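Local atomic coordinates of Ice-binding protein 1 (Shewanella frigidimarina, PDB entry 6BG8), a protein that binds ice crystals and inhibits their growth, adsorbing the bacterium onto ice to keep a favourable position in its aquatic habitat. Residues 124-129 and 145-150. Sequence-based numbering, arbitrary orientation. Where two conformers were deposited one is given.
With SO4 (sulfate ion), chain C.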
ATOM      1  N   LEU A 124      -7.609  16.565   8.971  1.00  7.41           N
ATOM      2  CA  LEU A 124      -7.009  15.911  10.132  1.00  8.14           C
ATOM      3  C   LEU A 124      -5.526  16.233  10.224  1.00  9.21           C
ATOM      4  O   LEU A 124      -4.833  16.324   9.205  1.00  8.60           O
ATOM      5  CB  LEU A 124      -7.195  14.390  10.071  1.00  7.11           C
ATOM      6  CG  LEU A 124      -8.638  13.895  10.181  1.00  8.61           C
ATOM      7  CD1 LEU A 124      -8.702  12.360  10.088  1.00  9.63           C
ATOM      8  CD2 LEU A 124      -9.285  14.407  11.462  1.00 15.96           C
ATOM      9  N   THR A 125      -5.043  16.378  11.453  1.00 10.52           N
ATOM     10  CA  THR A 125      -3.624  16.555  11.703  1.00  8.82           C
ATOM     11  C   THR A 125      -2.975  15.199  11.992  1.00  6.80           C
ATOM     12  O   THR A 125      -3.642  14.161  12.055  1.00  9.61           O
ATOM     13  CB  THR A 125      -3.420  17.554  12.837  1.00 12.68           C
ATOM     14  OG1 THR A 125      -4.348  17.274  13.886  1.00 14.76           O
ATOM     15  CG2 THR A 125      -3.710  18.948  12.326  1.00 16.61           C
ATOM     16  N   ARG A 126      -1.657  15.212  12.151  0.53  7.18           N
ATOM     17  CA  ARG A 126      -0.944  13.959  12.346  0.53  8.27           C
ATOM     18  C   ARG A 126      -1.397  13.278  13.632  0.53  7.66           C
ATOM     19  O   ARG A 126      -1.943  13.902  14.550  0.53  7.50           O
ATOM     20  CB  ARG A 126       0.562  14.195  12.378  0.53  8.27           C
ATOM     21  CG  ARG A 126       1.055  14.798  13.660  0.53  8.73           C
ATOM     22  CD  ARG A 126       2.242  15.678  13.370  0.53 10.37           C
ATOM     23  NE  ARG A 126       2.996  16.009  14.566  0.53  9.05           N
ATOM     24  CZ  ARG A 126       4.271  16.373  14.557  0.53 12.08           C
ATOM     25  NH1 ARG A 126       4.935  16.441  13.407  0.53  6.92           N
ATOM     26  NH2 ARG A 126       4.883  16.656  15.701  0.53  9.41           N
ATOM     27  N   GLY A 127      -1.174  11.980  13.689  1.00  5.28           N
ATOM     28  CA  GLY A 127      -1.576  11.205  14.837  1.00  6.00           C
ATOM     29  C   GLY A 127      -1.943   9.798  14.417  1.00  9.49           C
ATOM     30  O   GLY A 127      -1.716   9.390  13.281  1.00  7.72           O
ATOM     31  N   VAL A 128      -2.531   9.085  15.376  1.00  8.30           N
ATOM     32  CA  VAL A 128      -2.975   7.701  15.243  1.00  5.57           C
ATOM     33  C   VAL A 128      -4.480   7.684  15.430  1.00  6.85           C
ATOM     34  O   VAL A 128      -4.977   8.052  16.505  1.00  9.65           O
ATOM     35  CB  VAL A 128      -2.316   6.785  16.283  1.00  6.67           C
ATOM     36  CG1 VAL A 128      -2.870   5.354  16.150  1.00  7.56           C
ATOM     37  CG2 VAL A 128      -0.806   6.818  16.147  1.00  5.35           C
ATOM     38  N   TYR A 129      -5.202   7.232  14.408  1.00  7.16           N
ATOM     39  CA  TYR A 129      -6.659   7.250  14.403  1.00  6.72           C
ATOM     40  C   TYR A 129      -7.168   5.823  14.306  1.00  7.03           C
ATOM     41  O   TYR A 129      -6.920   5.139  13.306  1.00  6.78           O
ATOM     42  CB  TYR A 129      -7.176   8.103  13.237  1.00  6.28           C
ATOM     43  CG  TYR A 129      -6.745   9.541  13.333  1.00  5.90           C
ATOM     44  CD1 TYR A 129      -5.539   9.969  12.787  1.00  7.24           C
ATOM     45  CD2 TYR A 129      -7.517  10.474  14.017  1.00 11.04           C
ATOM     46  CE1 TYR A 129      -5.138  11.284  12.887  1.00  6.69           C
ATOM     47  CE2 TYR A 129      -7.121  11.800  14.118  1.00  9.57           C
ATOM     48  CZ  TYR A 129      -5.928  12.197  13.549  1.00  7.87           C
ATOM     49  OH  TYR A 129      -5.518  13.510  13.654  1.00 11.79           O
ATOM     50  N   ASP A 145      -3.173  17.379   7.135  1.00  6.37           N
ATOM     51  CA  ASP A 145      -2.496  18.639   7.420  1.00  6.19           C
ATOM     52  C   ASP A 145      -1.270  18.334   8.266  1.00  6.84           C
ATOM     53  O   ASP A 145      -1.392  18.021   9.458  1.00  7.61           O
ATOM     54  CB  ASP A 145      -3.456  19.593   8.139  1.00  4.67           C
ATOM     55  CG  ASP A 145      -2.851  20.967   8.444  1.00  9.21           C
ATOM     56  OD1 ASP A 145      -1.634  21.188   8.285  1.00  8.12           O
ATOM     57  OD2 ASP A 145      -3.628  21.844   8.866  1.00  9.72           O
ATOM     58  N   GLY A 146      -0.089  18.437   7.658  1.00  6.56           N
ATOM     59  CA  GLY A 146       1.139  18.199   8.390  1.00  7.48           C
ATOM     60  C   GLY A 146       1.589  19.312   9.308  1.00  7.44           C
ATOM     61  O   GLY A 146       2.636  19.175   9.946  1.00  8.62           O
ATOM     62  N   GLU A 147       0.842  20.417   9.366  1.00  6.26           N
ATOM     63  CA  GLU A 147       1.108  21.546  10.266  1.00  9.23           C
ATOM     64  C   GLU A 147       2.507  22.125  10.070  1.00 11.67           C
ATOM     65  O   GLU A 147       3.100  22.678  10.999  1.00 10.88           O
ATOM     66  CB  GLU A 147       0.882  21.151  11.733  1.00  8.38           C
ATOM     67  CG  GLU A 147      -0.580  20.836  12.023  1.00  7.35           C
ATOM     68  CD  GLU A 147      -0.810  20.333  13.428  1.00 12.66           C
ATOM     69  OE1 GLU A 147      -1.369  21.095  14.247  1.00 15.13           O
ATOM     70  OE2 GLU A 147      -0.437  19.176  13.709  1.00 10.12           O
ATOM     71  N   GLY A 148       3.042  21.999   8.860  1.00  6.67           N
ATOM     72  CA  GLY A 148       4.309  22.599   8.509  1.00  7.82           C
ATOM     73  C   GLY A 148       5.510  21.703   8.673  1.00  7.89           C
ATOM     74  O   GLY A 148       6.627  22.130   8.363  1.00  9.07           O
ATOM     75  N   ASP A 149       5.320  20.484   9.173  1.00 10.07           N
ATOM     76  CA  ASP A 149       6.419  19.562   9.428  1.00  8.73           C
ATOM     77  C   ASP A 149       6.374  18.447   8.398  1.00  8.31           C
ATOM     78  O   ASP A 149       5.445  17.623   8.430  1.00  8.62           O
ATOM     79  CB  ASP A 149       6.311  18.990  10.842  1.00  6.56           C
ATOM     80  CG  ASP A 149       7.491  18.122  11.221  1.00 13.50           C
ATOM     81  OD1 ASP A 149       8.358  17.855  10.368  1.00 11.19           O
ATOM     82  OD2 ASP A 149       7.548  17.714  12.395  1.00 15.15           O
ATOM     83  N   PRO A 150       7.333  18.375   7.472  1.00 12.28           N
ATOM     84  CA  PRO A 150       7.299  17.304   6.462  1.00 11.79           C
ATOM     85  C   PRO A 150       7.444  15.912   7.046  1.00 10.91           C
ATOM     86  O   PRO A 150       7.183  14.939   6.330  1.00 11.34           O
ATOM     87  CB  PRO A 150       8.474  17.649   5.535  1.00 12.83           C
ATOM     88  CG  PRO A 150       8.758  19.096   5.793  1.00 19.41           C
ATOM     89  CD  PRO A 150       8.446  19.310   7.245  1.00 13.98           C
TER
HETATM   90  S   SO4 C 301       1.491  16.226  17.807  0.52 18.99           S
HETATM   91  O1  SO4 C 301       2.931  16.008  17.813  0.52 18.49           O
HETATM   92  O2  SO4 C 301       0.848  15.583  18.947  0.52 16.78           O
HETATM   93  O3  SO4 C 301       1.267  17.659  17.700  0.52 23.97           O
HETATM   94  O4  SO4 C 301       0.816  15.640  16.673  0.52 19.39           O
HETATM   95  O   HOH W   1      -0.041  17.412  11.724  1.00 10.49           O
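Arg126 reaches across to Asp149. In the Arg126 conformer given here, one of two modelled, NH1 forms a salt bridge with Asp149 OD2 (3.1 Å). The oxygen lies at the edge of the guanidinium, near its plane, but NH1 comes in tilted well out of the carboxylate plane. The two flat groups are turned 52° apart. NH1 also bonds to Ser152 OG, and Asp149 OD1 takes the backbone N of Asp151. In the same conformer NE hydrogen-bonds to O4 of a sulfate, probably from the crystallisation liquor, and Arg126 NH2 to sulfate O1 (2.9 Å). The Glu147 side chain crosses Thr125 at a slant, its CD 3.4 Å from the methyl CG2. Glu147 CG is anti to the carbonyl carbon (chi1 -66°) and the chain is extended beyond it, which carries the carboxylate to Thr125 and a water. This water accepts from Arg126 N and donates to Asp145 O and Glu147 OE2. Asp145 N bonds to Leu124 O at 2.9 Å. Asp145 OD1 accepts from Glu147 N at 2.8 Å. This Asx turn overlaps a type I' turn, Gly146 to Asp149. The contact joins the corner between strands 122-125 and 127-131 to the loop after parallel strand 142-145, in the beta-solenoid of the adhesin's C-terminal DUF3494 ice-binding domain.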